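Local coordinates for phosphopantetheine attachment site family protein (Acinetobacter baumannii, PDB 4HKG) that probably serves as a free-standing peptidyl carrier protein that bears substrates on a phosphopantetheine arm in an uncharacterized secondary metabolic pathway, at residues L52-L60 with L74-L82. Sequence-based numbering, arbitrary orientation. Where two conformers were deposited one is given.
Sequences LEDLTKLEL and LAEYLVSEL
Leu-78 is the meeting point of three leucines from residues 52-60: its CD1 lies 4.0 Å from Leu-52 CD2, while its CD2 touches both Leu-58 CD1 and Leu-60 CD2, at 4.1 Å from each. Leu-60 and Leu-78 cross nearly at right angles, and the same CD2 of Leu-60 also meets the edge of the Tyr-77 ring at CE2, near the ring plane. Beside this, Leu-52 CD1 and Leu-74 CD2 meet tip to tip at 3.9 Å. Leu-52, Leu-60, Leu-74 and Leu-78 are all buried, making this the densely enclosed, purely apolar part. The axes of segments 52-56 and 74-82 come no closer than 13.0 Å, and the following loop brings Leu-58 and Leu-60 up to helix 71-82.

Toward the C-terminal end, Glu-81 and Leu-82 are exposed, yet close contacts persist. Leu-58 lies obliquely over Leu-82, with CD1 3.8 Å from Leu-82 CD2, and also touches Glu-81 CB. A chi1 of -71° sets Glu-81 CG against one face of the Tyr-77 ring, offset toward the rim; a water bound to Glu-59 O links only weakly to Glu-81 OE1.

Bonds inside residues 52-60 fix the turn that presents Leu-58 and Leu-60. Thr-56 OG1 accepts from Leu-58 N, an ST turn at the C-terminal end of the helix, and donates to Leu-52 O from above the carbonyl plane. Leu-60 N points almost straight (178°) at Glu-53 OE2, 2.9 Å away.

The contact thus joins the end of helix 42-56 and its following loop to helix 71-82 in the helical carrier-protein fold. Helix 7-22 adds Leu-17 against Leu-52 and Trp-10 against Thr-56 and Leu-82, while helix 64-67 packs on Leu-74 and Tyr-77.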
loop_
_atom_site.group_PDB
_atom_site.type_symbol
_atom_site.label_atom_id
_atom_site.label_comp_id
_atom_site.label_asym_id
_atom_site.label_seq_id
_atom_site.Cartn_x
_atom_site.Cartn_y
_atom_site.Cartn_z
ATOM N N LEU A 52 2.593 -0.807 -7.489
ATOM C CA LEU A 52 3.849 -0.615 -6.777
ATOM C C LEU A 52 5.020 -1.260 -7.520
ATOM O O LEU A 52 6.132 -0.728 -7.502
ATOM C CB LEU A 52 3.754 -1.123 -5.338
ATOM C CG LEU A 52 2.909 -0.252 -4.404
ATOM C CD1 LEU A 52 2.662 -0.988 -3.085
ATOM C CD2 LEU A 52 3.545 1.114 -4.164
ATOM N N GLU A 53 4.785 -2.391 -8.187
ATOM C CA GLU A 53 5.832 -2.979 -9.024
ATOM C C GLU A 53 6.225 -2.017 -10.136
ATOM O O GLU A 53 7.410 -1.839 -10.421
ATOM C CB GLU A 53 5.388 -4.303 -9.636
ATOM C CG GLU A 53 5.198 -5.415 -8.627
ATOM C CD GLU A 53 4.826 -6.728 -9.277
ATOM O OE1 GLU A 53 4.066 -6.709 -10.272
ATOM O OE2 GLU A 53 5.309 -7.781 -8.811
ATOM N N ASP A 54 5.223 -1.401 -10.762
ATOM C CA ASP A 54 5.465 -0.428 -11.824
ATOM C C ASP A 54 6.295 0.748 -11.326
ATOM O O ASP A 54 7.146 1.254 -12.047
ATOM C CB ASP A 54 4.149 0.111 -12.399
ATOM C CG ASP A 54 3.321 -0.951 -13.094
ATOM O OD1 ASP A 54 3.879 -1.989 -13.511
ATOM O OD2 ASP A 54 2.093 -0.740 -13.219
ATOM N N LEU A 55 6.047 1.182 -10.093
ATOM C CA LEU A 55 6.739 2.343 -9.533
ATOM C C LEU A 55 8.118 2.034 -8.939
ATOM O O LEU A 55 8.988 2.899 -8.962
ATOM C CB LEU A 55 5.873 3.017 -8.462
ATOM C CG LEU A 55 4.490 3.527 -8.873
ATOM C CD1 LEU A 55 3.739 4.080 -7.661
ATOM C CD2 LEU A 55 4.587 4.584 -9.962
ATOM N N THR A 56 8.310 0.822 -8.407
ATOM C CA THR A 56 9.526 0.488 -7.645
ATOM C C THR A 56 10.490 -0.466 -8.338
ATOM O O THR A 56 11.633 -0.598 -7.902
ATOM C CB THR A 56 9.190 -0.166 -6.292
ATOM O OG1 THR A 56 8.623 -1.463 -6.526
ATOM C CG2 THR A 56 8.219 0.685 -5.492
ATOM N N LYS A 57 10.019 -1.146 -9.383
ATOM C CA LYS A 57 10.785 -2.192 -10.078
ATOM C C LYS A 57 11.019 -3.437 -9.217
ATOM O O LYS A 57 11.777 -4.334 -9.599
ATOM C CB LYS A 57 12.119 -1.663 -10.622
ATOM C CG LYS A 57 11.990 -0.405 -11.467
ATOM N N LEU A 58 10.362 -3.496 -8.064
ATOM C CA LEU A 58 10.428 -4.670 -7.206
ATOM C C LEU A 58 9.388 -5.685 -7.644
ATOM O O LEU A 58 8.376 -5.323 -8.248
ATOM C CB LEU A 58 10.130 -4.283 -5.761
ATOM C CG LEU A 58 11.078 -3.313 -5.060
ATOM C CD1 LEU A 58 10.447 -2.865 -3.747
ATOM C CD2 LEU A 58 12.416 -3.979 -4.813
ATOM N N GLU A 59 9.637 -6.952 -7.339
ATOM C CA GLU A 59 8.607 -7.970 -7.460
ATOM C C GLU A 59 7.865 -7.996 -6.139
ATOM O O GLU A 59 8.477 -8.147 -5.085
ATOM C CB GLU A 59 9.222 -9.333 -7.747
ATOM C CG GLU A 59 8.195 -10.434 -7.907
ATOM C CD GLU A 59 8.649 -11.509 -8.868
ATOM O OE1 GLU A 59 7.875 -12.459 -9.099
ATOM O OE2 GLU A 59 9.779 -11.397 -9.396
ATOM N N LEU A 60 6.548 -7.837 -6.199
ATOM C CA LEU A 60 5.728 -7.669 -5.000
ATOM C C LEU A 60 4.458 -8.492 -5.117
ATOM O O LEU A 60 3.603 -8.192 -5.948
ATOM C CB LEU A 60 5.359 -6.198 -4.816
ATOM C CG LEU A 60 6.521 -5.217 -4.682
ATOM C CD1 LEU A 60 6.005 -3.800 -4.839
ATOM C CD2 LEU A 60 7.214 -5.377 -3.342
ATOM N N LEU A 74 3.094 -1.658 5.096
ATOM C CA LEU A 74 3.569 -1.910 3.742
ATOM C C LEU A 74 4.642 -0.897 3.341
ATOM O O LEU A 74 5.631 -1.256 2.701
ATOM C CB LEU A 74 2.411 -1.918 2.744
ATOM C CG LEU A 74 2.752 -2.343 1.311
ATOM C CD1 LEU A 74 3.299 -3.771 1.251
ATOM C CD2 LEU A 74 1.516 -2.199 0.438
ATOM N N ALA A 75 4.474 0.361 3.742
ATOM C CA ALA A 75 5.485 1.387 3.486
ATOM C C ALA A 75 6.812 1.032 4.138
ATOM O O ALA A 75 7.875 1.186 3.524
ATOM C CB ALA A 75 5.010 2.741 3.974
ATOM N N GLU A 76 6.746 0.552 5.382
ATOM C CA GLU A 76 7.930 0.116 6.107
ATOM C C GLU A 76 8.644 -0.988 5.336
ATOM O O GLU A 76 9.871 -0.984 5.218
ATOM C CB GLU A 76 7.535 -0.374 7.507
ATOM C CG GLU A 76 8.693 -0.890 8.344
ATOM C CD GLU A 76 9.341 0.192 9.173
ATOM O OE1 GLU A 76 8.749 1.286 9.283
ATOM O OE2 GLU A 76 10.434 -0.053 9.725
ATOM N N TYR A 77 7.871 -1.936 4.811
ATOM C CA TYR A 77 8.430 -3.028 4.024
ATOM C C TYR A 77 9.157 -2.518 2.774
ATOM O O TYR A 77 10.277 -2.945 2.485
ATOM C CB TYR A 77 7.346 -4.045 3.651
ATOM C CG TYR A 77 7.853 -5.151 2.765
ATOM C CD1 TYR A 77 8.595 -6.194 3.289
ATOM C CD2 TYR A 77 7.600 -5.143 1.398
ATOM C CE1 TYR A 77 9.068 -7.207 2.484
ATOM C CE2 TYR A 77 8.072 -6.157 0.580
ATOM C CZ TYR A 77 8.805 -7.182 1.133
ATOM O OH TYR A 77 9.285 -8.202 0.345
ATOM N N LEU A 78 8.526 -1.592 2.050
ATOM C CA LEU A 78 9.142 -1.044 0.845
ATOM C C LEU A 78 10.469 -0.369 1.139
ATOM O O LEU A 78 11.442 -0.566 0.411
ATOM C CB LEU A 78 8.209 -0.058 0.139
ATOM C CG LEU A 78 6.949 -0.660 -0.465
ATOM C CD1 LEU A 78 6.195 0.407 -1.222
ATOM C CD2 LEU A 78 7.289 -1.827 -1.385
ATOM N N VAL A 79 10.515 0.424 2.202
ATOM C CA VAL A 79 11.769 1.069 2.589
ATOM C C VAL A 79 12.858 0.026 2.841
ATOM O O VAL A 79 13.991 0.184 2.388
ATOM C CB VAL A 79 11.604 1.971 3.836
ATOM C CG1 VAL A 79 12.959 2.438 4.352
ATOM C CG2 VAL A 79 10.730 3.163 3.507
ATOM N N SER A 80 12.495 -1.037 3.551
ATOM C CA SER A 80 13.430 -2.111 3.858
ATOM C C SER A 80 13.964 -2.770 2.593
ATOM O O SER A 80 15.154 -3.057 2.491
ATOM C CB SER A 80 12.765 -3.160 4.753
ATOM O OG SER A 80 12.560 -2.657 6.061
ATOM N N GLU A 81 13.077 -2.995 1.630
ATOM C CA GLU A 81 13.442 -3.676 0.395
ATOM C C GLU A 81 14.333 -2.823 -0.489
ATOM O O GLU A 81 15.161 -3.346 -1.229
ATOM C CB GLU A 81 12.197 -4.085 -0.387
ATOM C CG GLU A 81 11.419 -5.210 0.248
ATOM C CD GLU A 81 12.218 -6.498 0.319
ATOM O OE1 GLU A 81 12.581 -7.040 -0.746
ATOM O OE2 GLU A 81 12.491 -6.971 1.441
ATOM N N LEU A 82 14.160 -1.509 -0.410
ATOM C CA LEU A 82 14.865 -0.594 -1.294
ATOM C C LEU A 82 16.129 -0.027 -0.659
ATOM O O LEU A 82 16.924 0.634 -1.327
ATOM C CB LEU A 82 13.925 0.535 -1.726
ATOM C CG LEU A 82 12.771 0.065 -2.616
ATOM C CD1 LEU A 82 11.678 1.113 -2.703
ATOM C CD2 LEU A 82 13.282 -0.284 -4.010
HETATM O O HOH W 1 10.245 -7.286 -3.243
#